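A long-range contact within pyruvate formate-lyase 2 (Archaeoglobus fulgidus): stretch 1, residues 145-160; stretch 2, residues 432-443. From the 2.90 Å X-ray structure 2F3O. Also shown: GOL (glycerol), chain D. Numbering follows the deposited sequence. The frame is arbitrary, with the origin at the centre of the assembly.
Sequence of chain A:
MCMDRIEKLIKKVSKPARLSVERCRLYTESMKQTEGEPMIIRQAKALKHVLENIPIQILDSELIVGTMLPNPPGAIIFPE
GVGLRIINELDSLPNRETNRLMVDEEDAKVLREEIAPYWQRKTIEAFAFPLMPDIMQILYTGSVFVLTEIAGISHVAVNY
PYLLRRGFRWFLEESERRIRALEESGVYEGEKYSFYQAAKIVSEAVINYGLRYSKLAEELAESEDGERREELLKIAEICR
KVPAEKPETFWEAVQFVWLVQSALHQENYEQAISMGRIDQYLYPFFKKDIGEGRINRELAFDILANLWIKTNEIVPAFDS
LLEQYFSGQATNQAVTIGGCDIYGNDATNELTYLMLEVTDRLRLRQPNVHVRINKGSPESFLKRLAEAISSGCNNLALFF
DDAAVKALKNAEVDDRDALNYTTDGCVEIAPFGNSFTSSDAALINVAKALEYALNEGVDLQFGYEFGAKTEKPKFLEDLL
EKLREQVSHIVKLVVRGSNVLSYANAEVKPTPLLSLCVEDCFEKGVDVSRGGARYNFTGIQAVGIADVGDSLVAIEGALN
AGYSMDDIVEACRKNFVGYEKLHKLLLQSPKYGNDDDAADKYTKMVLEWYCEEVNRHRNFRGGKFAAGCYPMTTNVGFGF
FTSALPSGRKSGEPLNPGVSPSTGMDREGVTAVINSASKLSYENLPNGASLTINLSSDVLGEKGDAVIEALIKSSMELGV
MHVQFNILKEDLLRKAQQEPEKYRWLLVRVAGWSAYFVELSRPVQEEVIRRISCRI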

# COMPACT_ATOMS: atom_id res chain seq x y z
N PHE A 145 34.28 14.17 4.95
CA PHE A 145 33.53 13.87 3.73
C PHE A 145 33.15 15.14 3.00
O PHE A 145 33.10 16.22 3.60
CB PHE A 145 32.24 13.04 4.03
CG PHE A 145 31.44 13.53 5.22
CD1 PHE A 145 30.62 14.65 5.13
CD2 PHE A 145 31.49 12.85 6.42
CE1 PHE A 145 29.90 15.09 6.23
CE2 PHE A 145 30.75 13.28 7.52
CZ PHE A 145 29.96 14.40 7.41
N VAL A 146 32.84 15.03 1.72
CA VAL A 146 32.06 16.12 1.11
C VAL A 146 30.70 15.64 0.60
O VAL A 146 30.58 14.53 0.09
CB VAL A 146 32.89 17.01 0.10
CG1 VAL A 146 34.11 16.28 -0.41
CG2 VAL A 146 32.04 17.54 -1.04
N LEU A 147 29.69 16.47 0.82
CA LEU A 147 28.31 16.20 0.41
C LEU A 147 27.93 17.15 -0.72
O LEU A 147 27.80 18.35 -0.52
CB LEU A 147 27.39 16.49 1.60
CG LEU A 147 26.90 15.43 2.58
CD1 LEU A 147 27.77 14.21 2.62
CD2 LEU A 147 26.75 16.05 3.97
N THR A 148 27.74 16.62 -1.92
CA THR A 148 27.56 17.49 -3.07
C THR A 148 26.13 17.88 -3.33
O THR A 148 25.89 18.73 -4.17
CB THR A 148 27.98 16.82 -4.34
OG1 THR A 148 26.98 15.88 -4.69
CG2 THR A 148 29.30 16.13 -4.16
N GLU A 149 25.17 17.28 -2.65
CA GLU A 149 23.75 17.57 -2.96
C GLU A 149 23.29 18.93 -2.47
O GLU A 149 22.14 19.29 -2.67
CB GLU A 149 22.84 16.48 -2.44
CG GLU A 149 23.01 15.17 -3.17
CD GLU A 149 22.36 14.02 -2.45
OE1 GLU A 149 21.87 13.09 -3.12
OE2 GLU A 149 22.34 14.03 -1.20
N ILE A 150 24.20 19.68 -1.84
CA ILE A 150 24.02 21.09 -1.49
C ILE A 150 23.82 21.86 -2.79
O ILE A 150 23.08 22.84 -2.85
CB ILE A 150 25.32 21.64 -0.83
CG1 ILE A 150 25.67 20.84 0.41
CG2 ILE A 150 25.15 23.07 -0.38
CD1 ILE A 150 25.01 21.39 1.65
N ALA A 151 24.49 21.36 -3.83
CA ALA A 151 24.56 22.05 -5.10
C ALA A 151 23.42 21.66 -6.02
O ALA A 151 23.23 22.29 -7.07
CB ALA A 151 25.89 21.75 -5.76
N GLY A 152 22.67 20.64 -5.63
CA GLY A 152 21.63 20.07 -6.50
C GLY A 152 21.93 18.61 -6.78
O GLY A 152 22.87 18.05 -6.20
N ILE A 153 21.14 17.96 -7.65
CA ILE A 153 21.34 16.53 -7.89
C ILE A 153 22.03 16.18 -9.20
O ILE A 153 23.14 15.68 -9.16
CB ILE A 153 20.05 15.71 -7.75
CG1 ILE A 153 19.31 16.09 -6.47
CG2 ILE A 153 20.37 14.20 -7.79
CD1 ILE A 153 20.06 15.73 -5.23
N SER A 154 21.37 16.43 -10.33
CA SER A 154 21.90 16.04 -11.65
C SER A 154 22.39 14.59 -11.71
O SER A 154 21.71 13.68 -11.22
CB SER A 154 23.01 16.99 -12.10
OG SER A 154 22.54 18.31 -12.29
N HIS A 155 23.57 14.38 -12.29
CA HIS A 155 24.18 13.04 -12.39
C HIS A 155 23.26 11.95 -12.89
O HIS A 155 22.99 11.01 -12.17
CB HIS A 155 24.75 12.59 -11.04
CG HIS A 155 25.86 13.44 -10.56
ND1 HIS A 155 25.65 14.64 -9.93
CD2 HIS A 155 27.20 13.28 -10.64
CE1 HIS A 155 26.81 15.18 -9.62
NE2 HIS A 155 27.77 14.39 -10.06
N VAL A 156 22.75 12.11 -14.10
CA VAL A 156 21.90 11.10 -14.66
C VAL A 156 22.09 11.14 -16.16
O VAL A 156 22.20 12.22 -16.73
CB VAL A 156 20.40 11.31 -14.25
CG1 VAL A 156 19.97 12.75 -14.44
CG2 VAL A 156 19.47 10.35 -14.98
N ALA A 157 22.22 9.97 -16.78
CA ALA A 157 22.09 9.90 -18.21
C ALA A 157 20.60 10.02 -18.59
O ALA A 157 19.77 9.17 -18.23
CB ALA A 157 22.68 8.61 -18.74
N VAL A 158 20.28 11.10 -19.30
CA VAL A 158 18.96 11.45 -19.79
C VAL A 158 18.37 10.40 -20.72
O VAL A 158 19.04 9.90 -21.61
CB VAL A 158 19.08 12.74 -20.58
CG1 VAL A 158 17.76 13.17 -21.15
CG2 VAL A 158 19.68 13.81 -19.71
N ASN A 159 17.11 10.05 -20.50
CA ASN A 159 16.47 9.06 -21.36
C ASN A 159 16.07 9.64 -22.72
O ASN A 159 14.89 9.95 -22.95
CB ASN A 159 15.27 8.46 -20.64
CG ASN A 159 14.78 7.18 -21.27
OD1 ASN A 159 15.06 6.88 -22.44
ND2 ASN A 159 13.97 6.43 -20.51
N TYR A 160 17.03 9.77 -23.62
CA TYR A 160 16.74 10.21 -24.97
C TYR A 160 15.83 9.32 -25.79
O TYR A 160 14.95 9.85 -26.46
CB TYR A 160 18.00 10.64 -25.73
CG TYR A 160 18.49 11.95 -25.19
CD1 TYR A 160 19.70 12.04 -24.52
CD2 TYR A 160 17.71 13.09 -25.29
CE1 TYR A 160 20.13 13.25 -23.99
CE2 TYR A 160 18.13 14.29 -24.76
CZ TYR A 160 19.33 14.37 -24.11
OH TYR A 160 19.75 15.56 -23.59
C1 GOL D . 30.93 12.84 -11.86
O1 GOL D . 30.39 12.17 -10.76
C2 GOL D . 31.51 14.16 -11.40
O2 GOL D . 30.84 14.70 -10.27
C3 GOL D . 31.40 15.07 -12.60
O3 GOL D . 32.43 16.01 -12.52
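Stretch 2 (432-443) FGNSFTSSDAAL

Stretch 2 meets stretch 1 in reverse order overall, with true antiparallel pairing confined to V146-L443 and L147-A442, so that its last residues meet the first residues of stretch 1 and its first residues meet the last. The most regular pairing lies between the strands 145-147 and 442-443. V146 and L443 form a hydrogen-bonded antiparallel pair, CA to CA 5.4 Å: V146 N donates to L443 O and L443 N donates to V146 O, both at 3.0 Å. L147 and A442 follow as the non-hydrogen-bonded pair, and the ladder ends where T148 N donates to A441 O at 3.0 Å. Beyond it, stretch 1 turns through 148-152, leaving I150 to G152 out of reach. G152, with phi/psi of 120/-174, adopts angles at which a CB would be jammed against the preceding carbonyl. Contact resumes from I153, and by N159 and G433 the CA atoms are 4.2 Å apart.

The side chains of V146 and L443 share one face of the sheet and those of L147 and A442 the other, where L147 CD1 packs 3.7 Å from A442 CB; the small alanine pairs with a larger leucine. T148 then points toward stretch 2, and its short side chain lets OG1 donate to D440 O at 2.6 Å. The longer E149 starts sideways but ends nearer, so that OE1 accepts from S438 OG at 2.8 Å, tying the turn to the partner loop.

I153 and V156 supply apolar contacts to F436, whose CA-to-CB bond points sideways but whose ring comes nearer to stretch 1. I153 CG2 lies 3.5 Å from F436 CZ, and V156 CG1 approaches the ring edge, 4.0 Å from F436 CE1. H155 has two useful nitrogens: ND1 donates to I153 O at 2.8 Å, bracing its own loop, while NE2 hydrogen-bonds glycerol O2 at 3.1 Å. The same O2 donates to D440 OD2 at 3.1 Å, so the glycerol, probably from the crystallisation liquor, links the two stretches. D440 N lies over one face of the imidazole. A water adds a second link, donating to H155 O at 2.9 Å and accepting from S438 N at 2.8 Å.

At the far end, A157 CB meets the edge of the F432 ring, 4.3 Å from CE1. N159 ND2 donates to G433 O at 2.9 Å, and the asparagine also suits its N-cap position by capping a backbone N just past the stretch. Glycine fits at 433 because an ideal CB would fall 2.6 Å from N159 ND2, a clash, and because its backbone angles, 98/-10, themselves call for glycine.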

# COMPACT_ATOMS: atom_id res chain seq x y z
N PHE A 432 19.80 2.35 -17.71
CA PHE A 432 19.60 3.46 -18.61
C PHE A 432 18.17 3.90 -18.71
O PHE A 432 17.29 3.18 -19.18
CB PHE A 432 20.16 3.12 -20.00
CG PHE A 432 20.06 4.24 -21.01
CD1 PHE A 432 20.37 5.54 -20.69
CD2 PHE A 432 19.69 3.96 -22.32
CE1 PHE A 432 20.27 6.56 -21.63
CE2 PHE A 432 19.59 4.96 -23.28
CZ PHE A 432 19.88 6.26 -22.93
N GLY A 433 17.95 5.12 -18.25
CA GLY A 433 16.76 5.84 -18.62
C GLY A 433 15.62 5.79 -17.63
O GLY A 433 14.65 6.55 -17.73
N ASN A 434 15.76 4.93 -16.63
CA ASN A 434 14.69 4.73 -15.67
C ASN A 434 15.23 4.70 -14.26
O ASN A 434 14.73 3.99 -13.40
CB ASN A 434 13.82 3.51 -16.02
CG ASN A 434 14.58 2.15 -16.01
OD1 ASN A 434 13.93 1.11 -15.95
ND2 ASN A 434 15.90 2.14 -16.10
N SER A 435 16.27 5.50 -14.03
CA SER A 435 16.87 5.57 -12.71
C SER A 435 17.35 6.96 -12.32
O SER A 435 17.67 7.79 -13.16
CB SER A 435 18.01 4.55 -12.58
OG SER A 435 19.00 4.72 -13.57
N PHE A 436 17.38 7.22 -11.03
CA PHE A 436 17.93 8.44 -10.54
C PHE A 436 18.88 7.97 -9.47
O PHE A 436 18.45 7.53 -8.40
CB PHE A 436 16.84 9.28 -9.92
CG PHE A 436 17.13 10.76 -9.88
CD1 PHE A 436 17.68 11.40 -10.98
CD2 PHE A 436 16.79 11.52 -8.76
CE1 PHE A 436 17.90 12.77 -10.96
CE2 PHE A 436 17.02 12.88 -8.74
CZ PHE A 436 17.58 13.50 -9.84
N THR A 437 20.18 8.03 -9.76
CA THR A 437 21.16 7.40 -8.87
C THR A 437 21.98 8.33 -8.01
O THR A 437 22.74 7.84 -7.18
CB THR A 437 22.13 6.53 -9.65
OG1 THR A 437 22.88 7.36 -10.54
CG2 THR A 437 21.37 5.46 -10.42
N SER A 438 21.79 9.65 -8.18
CA SER A 438 22.57 10.73 -7.51
C SER A 438 24.01 10.29 -7.38
O SER A 438 24.50 10.03 -6.27
CB SER A 438 22.00 11.12 -6.15
OG SER A 438 22.51 12.37 -5.74
N SER A 439 24.67 10.15 -8.52
CA SER A 439 25.76 9.23 -8.58
C SER A 439 27.03 9.76 -7.91
O SER A 439 27.93 9.00 -7.63
CB SER A 439 26.01 8.83 -10.01
OG SER A 439 26.70 9.87 -10.68
N ASP A 440 27.09 11.06 -7.64
CA ASP A 440 28.19 11.58 -6.82
C ASP A 440 27.63 12.34 -5.66
O ASP A 440 27.87 13.53 -5.53
CB ASP A 440 29.11 12.49 -7.62
CG ASP A 440 30.51 12.58 -7.02
OD1 ASP A 440 30.83 11.76 -6.15
OD2 ASP A 440 31.29 13.47 -7.41
N ALA A 441 26.87 11.67 -4.80
CA ALA A 441 26.14 12.38 -3.78
C ALA A 441 27.04 12.71 -2.60
O ALA A 441 26.86 13.74 -1.94
CB ALA A 441 24.96 11.60 -3.33
N ALA A 442 27.99 11.82 -2.35
CA ALA A 442 29.07 12.09 -1.40
C ALA A 442 30.35 11.40 -1.77
O ALA A 442 30.38 10.45 -2.55
CB ALA A 442 28.68 11.71 0.02
N LEU A 443 31.43 11.91 -1.18
CA LEU A 443 32.77 11.30 -1.23
C LEU A 443 33.26 11.18 0.21
O LEU A 443 33.20 12.14 0.97
CB LEU A 443 33.71 12.17 -2.08
CG LEU A 443 33.31 12.31 -3.56
CD1 LEU A 443 33.02 13.76 -3.94
CD2 LEU A 443 34.33 11.66 -4.49
O HOH W 1 20.74 11.08 -10.39